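Local coordinates for protein LacI family transcription regulator (Bifidobacterium animalis subsp. lactis, PDB 4O5A) that probably regulates transcription by binding operator DNA through a helix-turn-helix domain, under control of a small effector held by its periplasmic-binding-protein-like domain, at residues 280-285 against 296-301; 256-261 against 285-290; 194-199 against 252-257; 176-181 against 330-335; 274-279 against 339-344. All coordinates share one frame; numbering follows the deposited sequence.

Contact 1: 280-285 against 296-301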
# COMPACT_ATOMS: atom_id res chain seq x y z
N SER A 280 -21.66 15.06 2.18
CA SER A 280 -20.27 15.19 2.60
C SER A 280 -19.68 13.81 2.87
O SER A 280 -20.38 12.92 3.34
CB SER A 280 -20.16 16.04 3.88
OG SER A 280 -20.33 17.42 3.59
N ILE A 281 -18.39 13.66 2.59
CA ILE A 281 -17.69 12.38 2.77
C ILE A 281 -16.37 12.60 3.51
O ILE A 281 -15.63 13.53 3.21
CB ILE A 281 -17.41 11.70 1.41
CG1 ILE A 281 -18.72 11.21 0.79
CG2 ILE A 281 -16.46 10.51 1.57
CD1 ILE A 281 -18.56 10.64 -0.61
N ILE A 282 -16.10 11.73 4.48
CA ILE A 282 -14.82 11.73 5.20
C ILE A 282 -14.22 10.32 5.15
O ILE A 282 -14.94 9.33 5.31
CB ILE A 282 -15.00 12.17 6.66
CG1 ILE A 282 -15.49 13.61 6.72
CG2 ILE A 282 -13.69 12.03 7.46
CD1 ILE A 282 -15.83 14.08 8.12
N SER A 283 -12.91 10.25 4.93
CA SER A 283 -12.17 9.00 5.00
C SER A 283 -11.45 8.93 6.33
O SER A 283 -10.74 9.87 6.69
CB SER A 283 -11.10 8.95 3.91
OG SER A 283 -10.30 7.78 4.05
N TRP A 284 -11.60 7.82 7.05
CA TRP A 284 -10.83 7.57 8.27
C TRP A 284 -9.55 6.90 7.79
O TRP A 284 -9.55 5.71 7.46
CB TRP A 284 -11.58 6.62 9.20
CG TRP A 284 -11.19 6.71 10.65
CD1 TRP A 284 -9.98 7.03 11.14
CD2 TRP A 284 -12.06 6.50 11.78
NE1 TRP A 284 -10.02 7.02 12.53
CE2 TRP A 284 -11.27 6.71 12.93
CE3 TRP A 284 -13.40 6.17 11.91
CZ2 TRP A 284 -11.81 6.58 14.22
CZ3 TRP A 284 -13.93 6.04 13.20
CH2 TRP A 284 -13.14 6.26 14.33
N GLY A 285 -8.47 7.66 7.72
CA GLY A 285 -7.23 7.17 7.12
C GLY A 285 -6.97 7.99 5.87
O GLY A 285 -7.90 8.29 5.13
N PRO A 296 -11.45 16.02 -4.09
CA PRO A 296 -10.55 15.47 -3.07
C PRO A 296 -11.26 15.28 -1.72
O PRO A 296 -12.12 16.07 -1.30
CB PRO A 296 -9.46 16.53 -2.97
CG PRO A 296 -9.43 17.15 -4.34
CD PRO A 296 -10.89 17.21 -4.75
N ILE A 297 -10.90 14.19 -1.04
CA ILE A 297 -11.65 13.69 0.10
C ILE A 297 -11.01 14.08 1.44
O ILE A 297 -9.83 13.78 1.70
CB ILE A 297 -11.83 12.16 -0.01
CG1 ILE A 297 -12.61 11.79 -1.29
CG2 ILE A 297 -12.55 11.60 1.22
CD1 ILE A 297 -12.76 10.29 -1.52
N THR A 298 -11.82 14.72 2.28
CA THR A 298 -11.44 15.10 3.64
C THR A 298 -11.09 13.84 4.43
O THR A 298 -11.81 12.84 4.37
CB THR A 298 -12.60 15.81 4.31
OG1 THR A 298 -12.78 17.10 3.70
CG2 THR A 298 -12.35 15.98 5.80
N ALA A 299 -9.97 13.86 5.16
CA ALA A 299 -9.48 12.62 5.77
C ALA A 299 -8.96 12.85 7.18
O ALA A 299 -8.34 13.86 7.45
CB ALA A 299 -8.38 12.04 4.94
N LEU A 300 -9.17 11.85 8.03
CA LEU A 300 -8.55 11.82 9.35
C LEU A 300 -7.23 11.12 9.12
O LEU A 300 -7.19 9.93 8.77
CB LEU A 300 -9.46 11.04 10.31
CG LEU A 300 -9.21 11.15 11.81
CD1 LEU A 300 -7.88 10.52 12.17
CD2 LEU A 300 -9.27 12.61 12.27
N SER A 301 -6.14 11.86 9.26
CA SER A 301 -4.82 11.35 8.90
C SER A 301 -4.06 10.97 10.16
O SER A 301 -3.90 11.79 11.05
CB SER A 301 -4.05 12.44 8.15
OG SER A 301 -2.71 12.03 7.89
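Ser283 meets the second strand through both its backbone polar atoms. Its N donates to Thr298 O (2.9 Å), and its O accepts from Leu300 N (2.9 Å). A third bond follows at the end of the strand, from Gly285 N to Leu300 O (2.8 Å). This one is more bent, with 137° at the hydrogen. The Ser283 hydroxyl bonds mainly within its own segment; Asn290 ND2 gives it a further weak bond. With OG anti to the backbone N (chi1 175°), Ser283 OG donates to Gly285 O at 2.7 Å, across the end of the strand. The weaker CA-H...O contacts of Ile282 with Thr298 O and of Ala299 with Ser283 O fill in between the stronger bonds. The pairing is parallel. It joins the two strands of a beta-alpha-beta unit whose short helix is 288-292, within the second sheet of the periplasmic-binding-protein-like fold. Side chains pack on both faces. On the face of Ser283 and Ala299, Ile281 CG2 meets Ile297 CG2 at 4.1 Å, and helix 258-271 covers this side. On the other face Ile282 CG1 meets Thr298 CG2 at 4.0 Å. Thr298 OG1 turns to Arg337 N and Thr340 OG1. Trp284 and Leu300 lie side by side and point the same way, with Trp284 NE1 4.1 Å from Leu300 CD1. Helix 175-188 covers these residues, and Arg209 makes a cation-pi contact with the indole.

Contact 2: 256-261 against 285-290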
# COMPACT_ATOMS: atom_id res chain seq x y z
N ASP A 256 -14.53 3.89 6.98
CA ASP A 256 -13.39 3.39 7.75
C ASP A 256 -12.10 3.22 6.93
O ASP A 256 -11.04 2.97 7.50
CB ASP A 256 -13.74 2.07 8.47
CG ASP A 256 -14.33 2.31 9.86
OD1 ASP A 256 -14.84 3.42 10.12
OD2 ASP A 256 -14.30 1.37 10.69
N ASN A 257 -12.17 3.35 5.61
CA ASN A 257 -10.93 3.42 4.85
C ASN A 257 -11.05 4.27 3.60
O ASN A 257 -12.15 4.64 3.20
CB ASN A 257 -10.32 2.05 4.54
CG ASN A 257 -11.11 1.25 3.50
OD1 ASN A 257 -12.02 1.76 2.86
ND2 ASN A 257 -10.74 -0.02 3.32
N ASP A 258 -9.91 4.56 2.99
CA ASP A 258 -9.88 5.42 1.81
C ASP A 258 -10.57 4.83 0.58
O ASP A 258 -11.29 5.54 -0.12
CB ASP A 258 -8.44 5.84 1.48
CG ASP A 258 -7.46 4.67 1.34
OD1 ASP A 258 -7.85 3.48 1.42
OD2 ASP A 258 -6.26 4.96 1.14
N VAL A 259 -10.35 3.55 0.30
CA VAL A 259 -10.91 2.91 -0.89
C VAL A 259 -12.44 2.92 -0.86
O VAL A 259 -13.10 3.11 -1.89
CB VAL A 259 -10.39 1.46 -1.08
CG1 VAL A 259 -8.93 1.47 -1.43
CG2 VAL A 259 -10.63 0.65 0.16
N MSE A 260 -13.01 2.72 0.32
CA MSE A 260 -14.48 2.75 0.40
C MSE A 260 -15.04 4.17 0.28
O MSE A 260 -16.12 4.37 -0.28
CB MSE A 260 -15.01 2.06 1.66
CG MSE A 260 -14.67 0.57 1.68
SE MSE A 260 -15.74 -0.42 2.97
CE MSE A 260 -15.14 0.44 4.58
N ALA A 261 -14.31 5.16 0.80
CA ALA A 261 -14.72 6.56 0.64
C ALA A 261 -14.74 6.93 -0.84
O ALA A 261 -15.68 7.56 -1.33
CB ALA A 261 -13.80 7.52 1.45
N GLY A 285 -8.47 7.66 7.72
CA GLY A 285 -7.23 7.17 7.12
C GLY A 285 -6.97 7.99 5.87
O GLY A 285 -7.90 8.29 5.13
N ASP A 286 -5.72 8.37 5.64
CA ASP A 286 -5.43 9.22 4.49
C ASP A 286 -4.41 8.58 3.57
O ASP A 286 -3.62 7.74 3.99
CB ASP A 286 -4.95 10.60 4.96
CG ASP A 286 -5.02 11.65 3.86
OD1 ASP A 286 -5.83 11.49 2.92
OD2 ASP A 286 -4.26 12.64 3.94
N SER A 287 -4.44 8.96 2.30
CA SER A 287 -3.46 8.49 1.34
C SER A 287 -3.57 9.38 0.13
O SER A 287 -4.46 10.22 0.07
CB SER A 287 -3.72 7.04 0.94
OG SER A 287 -4.86 6.94 0.11
N PHE A 288 -2.66 9.18 -0.82
CA PHE A 288 -2.66 9.93 -2.08
C PHE A 288 -3.98 9.78 -2.83
O PHE A 288 -4.36 10.64 -3.62
CB PHE A 288 -1.53 9.45 -2.97
CG PHE A 288 -0.22 10.15 -2.72
CD1 PHE A 288 -0.18 11.42 -2.18
CD2 PHE A 288 0.98 9.52 -3.05
CE1 PHE A 288 1.03 12.07 -1.96
CE2 PHE A 288 2.20 10.16 -2.83
CZ PHE A 288 2.22 11.43 -2.28
N MSE A 289 -4.69 8.68 -2.58
CA MSE A 289 -5.96 8.41 -3.23
C MSE A 289 -6.97 9.52 -2.93
O MSE A 289 -7.73 9.95 -3.81
CB MSE A 289 -6.49 7.08 -2.71
CG MSE A 289 -7.71 6.55 -3.40
SE MSE A 289 -8.28 4.96 -2.42
CE MSE A 289 -6.57 4.09 -2.17
N ASN A 290 -6.98 9.99 -1.69
CA ASN A 290 -7.89 11.06 -1.29
C ASN A 290 -7.59 12.38 -1.98
O ASN A 290 -8.50 13.17 -2.24
CB ASN A 290 -7.88 11.22 0.24
CG ASN A 290 -8.58 10.07 0.94
OD1 ASN A 290 -9.51 9.46 0.38
ND2 ASN A 290 -8.13 9.75 2.15
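Asp258, in the first turn of helix 258-271, carries most of this contact, chiefly by a bond from Ser287. Just before it, Asn257 is the N-cap of the helix, and its OD1 accepts from Met260 N. Asp258 OD2 accepts from Ser287 OG at 2.6 Å, on the anti side and 17° out of the carboxylate plane. CG sits between the backbone N and the carbonyl carbon (chi1 53°), and the other oxygen, OD1, turns back to a weak bond with Val259 N. The Asp258 side chain crosses that of Met289, a selenomethionine, at about a right angle, and Met289 CE comes to 3.4 Å from Asp258 OD2. Asp258 CB rests 3.9 Å from Asn290 OD1. Asn290 OD1 is buried and has no partner in the model, whereas Asn290 ND2 bonds to Asp286 OD1 at 3.0 Å. Two helix starts meet here, the second only weakly bonded. Ser287 OG caps that one by accepting from Met289 N (3.2 Å), while donating to the neighbouring helix. Both starts follow parallel strands of one sheet, at the strand ends that face the cleft in this fold. Val259 comes next, and Met289 SE lies 3.7 Å from Val259 CA. The CG1 contact with CE is less certain, because Val259 has two conformers. This edge lies at the dimer interface: Val259 packs on Phe288 of the second subunit, and Met289 on Met289 of that subunit.

Contact 3: 194-199 against 252-257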
# COMPACT_ATOMS: atom_id res chain seq x y z
N ILE A 194 -26.10 11.58 10.03
CA ILE A 194 -24.86 11.08 9.44
C ILE A 194 -24.77 9.57 9.58
O ILE A 194 -25.52 8.94 10.34
CB ILE A 194 -23.60 11.73 10.07
CG1 ILE A 194 -23.39 11.26 11.51
CG2 ILE A 194 -23.69 13.26 10.00
CD1 ILE A 194 -22.06 11.66 12.09
N ALA A 195 -23.86 8.97 8.82
CA ALA A 195 -23.71 7.53 8.86
C ALA A 195 -22.26 7.14 8.77
O ALA A 195 -21.42 7.92 8.33
CB ALA A 195 -24.51 6.87 7.74
N ARG A 196 -21.96 5.92 9.22
CA ARG A 196 -20.63 5.37 9.14
C ARG A 196 -20.69 4.08 8.35
O ARG A 196 -21.56 3.23 8.55
CB ARG A 196 -20.11 5.05 10.55
CG ARG A 196 -18.91 5.85 10.98
CD ARG A 196 -18.40 5.35 12.33
NE ARG A 196 -17.35 4.34 12.20
CZ ARG A 196 -17.24 3.28 13.00
NH1 ARG A 196 -18.13 3.08 13.96
NH2 ARG A 196 -16.25 2.41 12.82
N VAL A 197 -19.75 3.94 7.43
CA VAL A 197 -19.51 2.66 6.77
C VAL A 197 -18.25 2.08 7.39
O VAL A 197 -17.16 2.52 7.09
CB VAL A 197 -19.38 2.85 5.26
CG1 VAL A 197 -19.01 1.54 4.56
CG2 VAL A 197 -20.70 3.37 4.70
N ALA A 198 -18.43 1.10 8.28
CA ALA A 198 -17.35 0.58 9.11
C ALA A 198 -16.79 -0.73 8.56
O ALA A 198 -17.33 -1.30 7.62
CB ALA A 198 -17.85 0.38 10.52
N GLY A 199 -15.70 -1.19 9.16
CA GLY A 199 -15.12 -2.47 8.79
C GLY A 199 -15.86 -3.58 9.51
O GLY A 199 -16.95 -3.34 10.05
N ALA A 252 -24.03 13.16 5.46
CA ALA A 252 -22.60 12.91 5.52
C ALA A 252 -22.37 11.45 5.84
O ALA A 252 -23.13 10.85 6.61
CB ALA A 252 -21.93 13.83 6.57
N ILE A 253 -21.34 10.87 5.23
CA ILE A 253 -20.94 9.50 5.49
C ILE A 253 -19.45 9.46 5.79
O ILE A 253 -18.64 10.05 5.07
CB ILE A 253 -21.27 8.57 4.29
CG1 ILE A 253 -22.77 8.59 4.04
CG2 ILE A 253 -20.84 7.12 4.60
CD1 ILE A 253 -23.18 7.92 2.72
N ILE A 254 -19.10 8.80 6.89
CA ILE A 254 -17.71 8.57 7.26
C ILE A 254 -17.34 7.12 6.95
O ILE A 254 -18.02 6.19 7.39
CB ILE A 254 -17.49 8.86 8.75
CG1 ILE A 254 -17.81 10.34 9.03
CG2 ILE A 254 -16.06 8.54 9.14
CD1 ILE A 254 -17.64 10.73 10.49
N TYR A 255 -16.27 6.92 6.18
CA TYR A 255 -15.83 5.58 5.82
C TYR A 255 -14.59 5.16 6.58
O TYR A 255 -13.66 5.95 6.73
CB TYR A 255 -15.50 5.53 4.33
CG TYR A 255 -16.70 5.78 3.46
CD1 TYR A 255 -17.40 4.72 2.90
CD2 TYR A 255 -17.12 7.07 3.19
CE1 TYR A 255 -18.52 4.95 2.08
CE2 TYR A 255 -18.22 7.32 2.37
CZ TYR A 255 -18.91 6.26 1.83
OH TYR A 255 -20.00 6.52 1.04
N ASP A 256 -14.53 3.89 6.98
CA ASP A 256 -13.39 3.39 7.75
C ASP A 256 -12.10 3.22 6.93
O ASP A 256 -11.04 2.97 7.50
CB ASP A 256 -13.74 2.07 8.47
CG ASP A 256 -14.33 2.31 9.86
OD1 ASP A 256 -14.84 3.42 10.12
OD2 ASP A 256 -14.30 1.37 10.69
N ASN A 257 -12.17 3.35 5.61
CA ASN A 257 -10.93 3.42 4.85
C ASN A 257 -11.05 4.27 3.60
O ASN A 257 -12.15 4.64 3.20
CB ASN A 257 -10.32 2.05 4.54
CG ASN A 257 -11.11 1.25 3.50
OD1 ASN A 257 -12.02 1.76 2.86
ND2 ASN A 257 -10.74 -0.02 3.32
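Val197 packs closely against Tyr255 on one face of two parallel strands, with Val197 CB 3.6 Å from Tyr255 CD1. The two side chains lie side by side and point the same way. Ile253 CG2 lies over the tyrosine ring face near its rim, and it also touches Val197 CG2 at 3.8 Å. Helix 233-245 covers this tight patch. The backbones are joined by four regular bonds, among them Val197 N to Ile254 O at 2.8 Å. On the same face packing is slacker at Ala195, whose CB is 4.4 Å from Ile253 CG1. No side is open to solvent, since every touching residue is buried.

The opposite face ends in charge. The Arg196 chain bends at chi3 (92°), which swings NE toward Asp256. Arg196 NH2 donates to Asp256 OD2 at 3.1 Å in a salt bridge, while the bonds to OD1 are weak. The two planes are 28° apart, and Ala198 CB lies over one guanidinium face, toward its rim. Gly199 N reaches Asp256 OD2 from above the carboxylate plane, at 3.3 Å. The two donors probably favour a charged Asp256 despite its burial, and tie strand 193-197 and the loop after it to Asp256, just past strand 252-255.

Contact 4: 176-181 against 330-335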
# COMPACT_ATOMS: atom_id res chain seq x y z
N ALA A 176 -11.46 7.33 20.00
CA ALA A 176 -12.55 8.15 20.54
C ALA A 176 -12.31 9.63 20.28
O ALA A 176 -13.24 10.36 19.91
CB ALA A 176 -12.74 7.88 22.02
N ALA A 177 -11.07 10.08 20.48
CA ALA A 177 -10.69 11.46 20.17
C ALA A 177 -10.91 11.78 18.69
O ALA A 177 -11.54 12.78 18.34
CB ALA A 177 -9.23 11.73 20.54
N ALA A 178 -10.37 10.93 17.82
CA ALA A 178 -10.54 11.11 16.39
C ALA A 178 -12.03 11.16 15.99
O ALA A 178 -12.42 11.95 15.13
CB ALA A 178 -9.83 9.99 15.65
N SER A 179 -12.84 10.32 16.62
CA SER A 179 -14.28 10.29 16.35
C SER A 179 -14.88 11.66 16.63
O SER A 179 -15.65 12.19 15.82
CB SER A 179 -14.99 9.25 17.21
OG SER A 179 -14.51 7.94 16.93
N GLY A 180 -14.52 12.24 17.77
CA GLY A 180 -14.98 13.57 18.14
C GLY A 180 -14.57 14.64 17.15
O GLY A 180 -15.37 15.50 16.79
N THR A 181 -13.33 14.57 16.69
CA THR A 181 -12.83 15.58 15.76
C THR A 181 -13.64 15.54 14.46
O THR A 181 -14.01 16.60 13.92
CB THR A 181 -11.34 15.37 15.46
OG1 THR A 181 -10.59 15.54 16.67
CG2 THR A 181 -10.86 16.39 14.44
N PRO A 330 1.52 9.66 18.08
CA PRO A 330 1.60 11.07 17.67
C PRO A 330 0.23 11.60 17.25
O PRO A 330 -0.60 10.82 16.78
CB PRO A 330 2.54 11.03 16.46
CG PRO A 330 3.39 9.83 16.70
CD PRO A 330 2.49 8.82 17.35
N PRO A 331 -0.00 12.91 17.41
CA PRO A 331 -1.36 13.40 17.15
C PRO A 331 -1.78 13.19 15.70
O PRO A 331 -0.96 13.28 14.78
CB PRO A 331 -1.28 14.90 17.47
CG PRO A 331 0.19 15.23 17.44
CD PRO A 331 0.90 13.98 17.88
N TYR A 332 -3.05 12.85 15.53
CA TYR A 332 -3.65 12.74 14.20
C TYR A 332 -4.05 14.14 13.76
O TYR A 332 -4.00 15.09 14.54
CB TYR A 332 -4.90 11.86 14.28
CG TYR A 332 -5.94 12.43 15.22
CD1 TYR A 332 -6.85 13.38 14.79
CD2 TYR A 332 -5.99 12.03 16.54
CE1 TYR A 332 -7.79 13.92 15.66
CE2 TYR A 332 -6.93 12.55 17.41
CZ TYR A 332 -7.83 13.49 16.96
OH TYR A 332 -8.76 14.02 17.83
N GLU A 333 -4.51 14.28 12.52
CA GLU A 333 -4.90 15.59 12.01
C GLU A 333 -6.07 15.39 11.05
O GLU A 333 -6.04 14.50 10.22
CB GLU A 333 -3.72 16.21 11.26
CG GLU A 333 -3.98 17.53 10.52
CD GLU A 333 -2.81 17.90 9.61
OE1 GLU A 333 -1.82 17.13 9.55
OE2 GLU A 333 -2.88 18.96 8.93
N LEU A 334 -7.11 16.21 11.17
CA LEU A 334 -8.18 16.15 10.17
C LEU A 334 -7.76 17.08 9.05
O LEU A 334 -7.65 18.30 9.25
CB LEU A 334 -9.51 16.63 10.76
CG LEU A 334 -10.69 16.57 9.77
CD1 LEU A 334 -10.96 15.14 9.33
CD2 LEU A 334 -11.93 17.19 10.41
N ILE A 335 -7.48 16.51 7.88
CA ILE A 335 -7.12 17.31 6.72
C ILE A 335 -8.37 17.64 5.93
O ILE A 335 -8.95 16.77 5.28
CB ILE A 335 -6.13 16.57 5.83
CG1 ILE A 335 -4.90 16.18 6.65
CG2 ILE A 335 -5.75 17.43 4.63
CD1 ILE A 335 -3.90 15.34 5.89
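Tyr332 reaches out from the chain just before strand 333-335 and sets its phenol tip against helix 175-188. With CG between the backbone N and the carbonyl carbon (chi1 60°), the ring leaves the chain toward the helix. Three helix residues meet the ring. Thr181 stands at its edge, with OG1 in the ring plane. The Tyr332 and Thr181 side chains slide past each other in opposite directions, and their hydroxyls share a short hydrogen bond of 2.6 Å between Thr181 OG1 and Tyr332 OH. Either could be the donor. Ala178 covers one face. Its CA makes a CH-pi contact, 4.1 Å from the Tyr332 ring centroid and 28° off the normal, and its CB also lies above the ring. Ala177 CB lies 4.0 Å from Tyr332 CE2 and 3.6 Å from Tyr332 OH. The Leu334 and Thr181 side chains also pass each other in opposite directions. Leu334 CB meets Thr181 CG2 at 3.9 Å, and Leu334 CD2 lies 4.1 Å from Thr181 O.

The chain from strand 327-328 to strand 333-335 passes from one sheet to the other. The chain from strand 170-172 likewise leaves the first sheet, for helix 175-188, which packs on the second. The contact thus joins two of the crossovers that link the subdomains of this fold. Leu300, on the strand next to 333-335, touches both Tyr332 and Ala178. The small alanines let the ring come close to the helix. The one clear hydrogen bond is between the two hydroxyls; around it the contact is mostly apolar.

Contact 5: 274-279 against 339-344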
# COMPACT_ATOMS: atom_id res chain seq x y z
N ARG A 274 -24.64 15.08 -5.46
CA ARG A 274 -23.43 15.90 -5.51
C ARG A 274 -22.60 15.84 -4.24
O ARG A 274 -23.13 15.94 -3.13
CB ARG A 274 -23.80 17.36 -5.79
CG ARG A 274 -24.46 17.57 -7.15
CD ARG A 274 -24.94 19.00 -7.27
NE ARG A 274 -25.96 19.30 -6.27
CZ ARG A 274 -26.38 20.53 -5.97
NH1 ARG A 274 -25.84 21.58 -6.57
NH2 ARG A 274 -27.32 20.70 -5.05
N VAL A 275 -21.29 15.68 -4.40
CA VAL A 275 -20.35 15.78 -3.27
C VAL A 275 -19.55 17.07 -3.50
O VAL A 275 -18.88 17.19 -4.52
CB VAL A 275 -19.41 14.57 -3.23
CG1 VAL A 275 -18.34 14.74 -2.14
CG2 VAL A 275 -20.21 13.29 -3.00
N PRO A 276 -19.60 18.02 -2.56
CA PRO A 276 -20.21 17.90 -1.24
C PRO A 276 -21.59 18.55 -1.12
O PRO A 276 -22.13 18.57 -0.01
CB PRO A 276 -19.23 18.68 -0.37
CG PRO A 276 -18.87 19.85 -1.27
CD PRO A 276 -18.84 19.28 -2.68
N GLU A 277 -22.13 19.10 -2.20
CA GLU A 277 -23.38 19.87 -2.09
C GLU A 277 -24.57 19.11 -1.48
O GLU A 277 -25.36 19.68 -0.72
CB GLU A 277 -23.78 20.47 -3.45
CG GLU A 277 -22.83 21.54 -3.95
CD GLU A 277 -21.68 20.98 -4.75
OE1 GLU A 277 -21.42 19.75 -4.69
OE2 GLU A 277 -21.02 21.78 -5.46
N ASP A 278 -24.69 17.83 -1.83
CA ASP A 278 -25.79 17.01 -1.34
C ASP A 278 -25.30 16.02 -0.28
O ASP A 278 -26.09 15.58 0.56
CB ASP A 278 -26.45 16.23 -2.49
CG ASP A 278 -27.09 17.14 -3.54
OD1 ASP A 278 -27.66 18.18 -3.16
OD2 ASP A 278 -27.03 16.79 -4.75
N LEU A 279 -24.02 15.68 -0.31
CA LEU A 279 -23.44 14.65 0.55
C LEU A 279 -21.98 14.96 0.89
O LEU A 279 -21.16 15.12 -0.01
CB LEU A 279 -23.51 13.28 -0.15
CG LEU A 279 -22.77 12.14 0.56
CD1 LEU A 279 -23.50 11.71 1.83
CD2 LEU A 279 -22.59 10.93 -0.38
N SER A 339 -14.42 17.58 -0.09
CA SER A 339 -15.57 16.68 0.06
C SER A 339 -16.45 16.91 1.30
O SER A 339 -17.43 16.18 1.49
CB SER A 339 -15.11 15.21 0.02
OG SER A 339 -14.46 14.87 1.24
N THR A 340 -16.10 17.87 2.15
CA THR A 340 -17.01 18.24 3.25
C THR A 340 -17.39 19.69 3.11
O THR A 340 -16.54 20.52 2.77
CB THR A 340 -16.41 17.97 4.66
OG1 THR A 340 -15.09 18.52 4.74
CG2 THR A 340 -16.32 16.47 4.94
N ALA A 341 -18.67 19.98 3.35
CA ALA A 341 -19.20 21.33 3.19
C ALA A 341 -20.51 21.44 3.98
O ALA A 341 -20.97 20.44 4.53
CB ALA A 341 -19.43 21.62 1.70
N PRO A 342 -21.11 22.64 4.06
CA PRO A 342 -22.36 22.70 4.83
C PRO A 342 -23.45 21.74 4.36
O PRO A 342 -23.52 21.40 3.16
CB PRO A 342 -22.81 24.15 4.63
CG PRO A 342 -21.51 24.91 4.56
CD PRO A 342 -20.61 24.00 3.74
N ALA A 343 -24.28 21.30 5.30
CA ALA A 343 -25.31 20.31 5.00
C ALA A 343 -26.38 20.88 4.08
O ALA A 343 -26.78 22.04 4.22
CB ALA A 343 -25.92 19.79 6.29
N ALA A 344 -26.84 20.06 3.14
CA ALA A 344 -27.92 20.44 2.23
C ALA A 344 -29.19 20.82 2.98
O ALA A 344 -29.50 20.24 4.02
CB ALA A 344 -28.20 19.30 1.25
O HOH W 1 -22.68 18.46 2.57
O HOH W 2 -25.26 17.58 2.66
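Pro276 and Ser339 bring the two segments close, with their CA atoms 5.0 Å apart. Neither segment forms a helix or strand. The peptide bond before Pro276 is cis, and the chain then turns tightly, so that Asp278 N and Leu279 N both donate to Arg274 O. Asp278 OD2 accepts from Arg274 N at 3.0 Å, and the Arg274 guanidinium grips the same carboxylate side-on through NE and NH2 in a salt bridge. From Thr340 on, segment 339-344 runs past as an extended tail, ending at Ala344, the last modelled residue.

The side-chain contact is small and apolar. Pro276 turns its ring toward the tail, and its CG lies 3.5 Å from Ala341 CB. Pro276 CB also rests 3.6 Å from Ser339 O. Beside it, Val275 CG1, anti to its backbone N (chi1 175°), meets Ser339 CB at 3.9 Å. The Ser339 hydroxyl is used away from this patch, in bonds with Ile281 O and Thr298 N. At the far end Ala344 CB lies 3.5 Å from Glu277 O.

No direct hydrogen bond crosses the contact. Two waters lie between the segments and probably bridge them. Water 1 lies between Pro276 O, at 2.6 Å, and Pro342 O. Water 2 accepts from Ala344 N at 3.0 Å and makes a weak bond to Asp278 O. The turn leads into strand 280-284, and Ala341 N also bonds to Ser280 OG at its start. The C-terminal tail is thus held to the turn by a few carbon contacts, with water probably supplying polar links.

How the contacts relate
Contacts 1 and 3 are the buried core. They pair strands of one sheet, and strands 252-255 and 280-284 are neighbours that join them. Both are parallel, but contact 3 adds a salt bridge and contact 1 none. Contact 2 shares Gly285 with contact 1 and Asp256 and Asn257 with contact 3. It lies where helices follow those strands and is only partly buried, with a carboxylate-hydroxyl bond and a dimer neighbour. Contact 4 sits at the surface. Its strand 333-335 pairs with 298-301 of contact 1. Contact 5, also partly buried, lies farthest from the chain's centre, and water probably does there what direct bonds do in the others.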